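Local coordinates for protein fatty acyl CoA synthetase FADD13 (FATTY-ACYL-CoA SYNTHETASE) (Mycobacterium tuberculosis, PDB 3R44) that is a fatty acyl-CoA synthetase of the AMP-binding enzyme family (ANL superfamily), with a C-terminal domain joined to a larger N-terminal part, at residues Val438-Val443 and Ile458-Gln463. Residues are numbered along the deposited sequence; the frame is centred on the assembly and turned at random.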
loop_
_atom_site.group_PDB
_atom_site.type_symbol
_atom_site.label_atom_id
_atom_site.label_comp_id
_atom_site.label_asym_id
_atom_site.label_seq_id
_atom_site.Cartn_x
_atom_site.Cartn_y
_atom_site.Cartn_z
ATOM N N VAL A 438 7.005 0.987 -34.706
ATOM C CA VAL A 438 7.272 0.860 -33.280
ATOM C C VAL A 438 6.347 -0.170 -32.622
ATOM O O VAL A 438 5.134 -0.023 -32.687
ATOM C CB VAL A 438 7.062 2.202 -32.557
ATOM C CG1 VAL A 438 7.101 1.966 -31.043
ATOM C CG2 VAL A 438 8.146 3.235 -33.011
ATOM N N SER A 439 6.895 -1.173 -31.936
ATOM C CA SER A 439 6.030 -2.152 -31.272
ATOM C C SER A 439 5.848 -1.888 -29.793
ATOM O O SER A 439 4.809 -2.218 -29.259
ATOM C CB SER A 439 6.502 -3.600 -31.462
ATOM O OG SER A 439 7.826 -3.823 -31.108
ATOM N N GLU A 440 6.872 -1.366 -29.133
ATOM C CA GLU A 440 6.796 -1.082 -27.716
ATOM C C GLU A 440 7.655 0.138 -27.408
ATOM O O GLU A 440 8.657 0.404 -28.093
ATOM C CB GLU A 440 7.312 -2.245 -26.835
ATOM C CG GLU A 440 6.653 -3.632 -26.946
ATOM C CD GLU A 440 7.590 -4.713 -26.394
ATOM O OE1 GLU A 440 7.769 -4.793 -25.163
ATOM O OE2 GLU A 440 8.163 -5.463 -27.199
ATOM N N VAL A 441 7.270 0.860 -26.360
ATOM C CA VAL A 441 8.058 2.024 -25.874
ATOM C C VAL A 441 7.924 2.180 -24.374
ATOM O O VAL A 441 6.835 2.001 -23.810
ATOM C CB VAL A 441 7.673 3.362 -26.594
ATOM C CG1 VAL A 441 6.237 3.688 -26.398
ATOM C CG2 VAL A 441 8.551 4.532 -26.101
ATOM N N ALA A 442 9.026 2.466 -23.709
ATOM C CA ALA A 442 9.002 2.829 -22.293
ATOM C C ALA A 442 9.875 4.020 -22.166
ATOM O O ALA A 442 10.985 4.006 -22.691
ATOM C CB ALA A 442 9.572 1.720 -21.464
ATOM N N VAL A 443 9.451 5.017 -21.375
ATOM C CA VAL A 443 10.220 6.243 -21.146
ATOM C C VAL A 443 10.637 6.306 -19.677
ATOM O O VAL A 443 9.805 6.054 -18.778
ATOM C CB VAL A 443 9.437 7.512 -21.562
ATOM C CG1 VAL A 443 10.142 8.831 -21.072
ATOM C CG2 VAL A 443 9.235 7.536 -23.100
ATOM N N ILE A 458 12.955 4.345 -24.598
ATOM C CA ILE A 458 13.480 3.029 -24.938
ATOM C C ILE A 458 12.453 2.360 -25.871
ATOM O O ILE A 458 11.279 2.136 -25.504
ATOM C CB ILE A 458 13.786 2.200 -23.691
ATOM C CG1 ILE A 458 14.804 2.952 -22.788
ATOM C CG2 ILE A 458 14.437 0.927 -24.143
ATOM C CD1 ILE A 458 14.233 3.753 -21.809
ATOM N N VAL A 459 12.867 2.098 -27.089
ATOM C CA VAL A 459 11.917 1.784 -28.141
ATOM C C VAL A 459 12.270 0.439 -28.719
ATOM O O VAL A 459 13.438 0.205 -29.055
ATOM C CB VAL A 459 11.953 2.852 -29.250
ATOM C CG1 VAL A 459 11.056 2.385 -30.381
ATOM C CG2 VAL A 459 11.494 4.251 -28.671
ATOM N N VAL A 460 11.288 -0.434 -28.860
ATOM C CA VAL A 460 11.433 -1.658 -29.629
ATOM C C VAL A 460 10.728 -1.419 -30.948
ATOM O O VAL A 460 9.520 -1.085 -30.989
ATOM C CB VAL A 460 10.834 -2.891 -28.869
ATOM C CG1 VAL A 460 10.985 -4.184 -29.675
ATOM C CG2 VAL A 460 11.399 -2.996 -27.468
ATOM N N ALA A 461 11.475 -1.508 -32.049
ATOM C CA ALA A 461 10.931 -1.163 -33.361
ATOM C C ALA A 461 11.634 -1.920 -34.457
ATOM O O ALA A 461 12.726 -2.496 -34.239
ATOM C CB ALA A 461 11.062 0.322 -33.634
ATOM N N ASP A 462 10.991 -1.897 -35.626
ATOM C CA ASP A 462 11.626 -2.284 -36.879
ATOM C C ASP A 462 12.603 -1.209 -37.292
ATOM O O ASP A 462 12.227 -0.237 -37.913
ATOM C CB ASP A 462 10.572 -2.479 -37.963
ATOM C CG ASP A 462 11.160 -2.911 -39.282
ATOM O OD1 ASP A 462 12.421 -2.992 -39.424
ATOM O OD2 ASP A 462 10.328 -3.220 -40.164
ATOM N N GLN A 463 13.868 -1.380 -36.924
ATOM C CA GLN A 463 14.871 -0.355 -37.217
ATOM C C GLN A 463 15.170 -0.151 -38.678
ATOM O O GLN A 463 15.809 0.844 -39.027
ATOM C CB GLN A 463 16.158 -0.620 -36.448
ATOM C CG GLN A 463 15.913 -0.497 -34.950
ATOM C CD GLN A 463 17.173 -0.707 -34.076
ATOM O OE1 GLN A 463 17.205 -1.578 -33.221
ATOM N NE2 GLN A 463 18.187 0.079 -34.312
#
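A classic beta bulge interrupts this antiparallel hairpin of the AMP-binding enzyme C-terminal domain, where Ser439 and Glu440 stand across from the single residue Val460. Strands 438-448 and 454-461 form the hairpin, and strand 487-490 lies on the far side of 454-461. Val460 O takes three hydrogen bonds at the bulge. Ser439 N lies 2.8 Å from Val460 O, and Glu440 N lies 3.2 Å from Val460 O. The third donor is the hydroxyl: Ser439 OG is 3.2 Å from Val460 O and sits above the carbonyl plane. With chi1 of Ser439 at 53°, OG sits between its own backbone N and carbonyl carbon, from where it meets Val460 O. The same OG touches Val460 CG1. Beyond the bulge the pairing is regular. Val460 N bonds to Glu440 O, and Ala442 and Ile458 exchange two bonds, N to O each way. Between these pairs Val441 CA approaches Ile458 O at 3.2 Å, a CA-H...O contact.

The side chains of Val438, Val441, Val459 and Ala461 share one face. Val459 is flanked there by two valines: its CG1 meets Val438 CG2 and its CG2 meets Val441 CG2. Helix 425-432 packs on Val441 through Glu429 and Ile432. The other face carries Glu440, Ala442, Ile458 and Val460, with Leu507 of helix 504-511 against Ala442 and Ile458. The side chains of Glu440 and Val460 run alongside each other in the same direction. The carboxylate of Glu440 forms a salt bridge through OE1 to Arg496, while OE2 rests 4.0 Å from Val460 CG1.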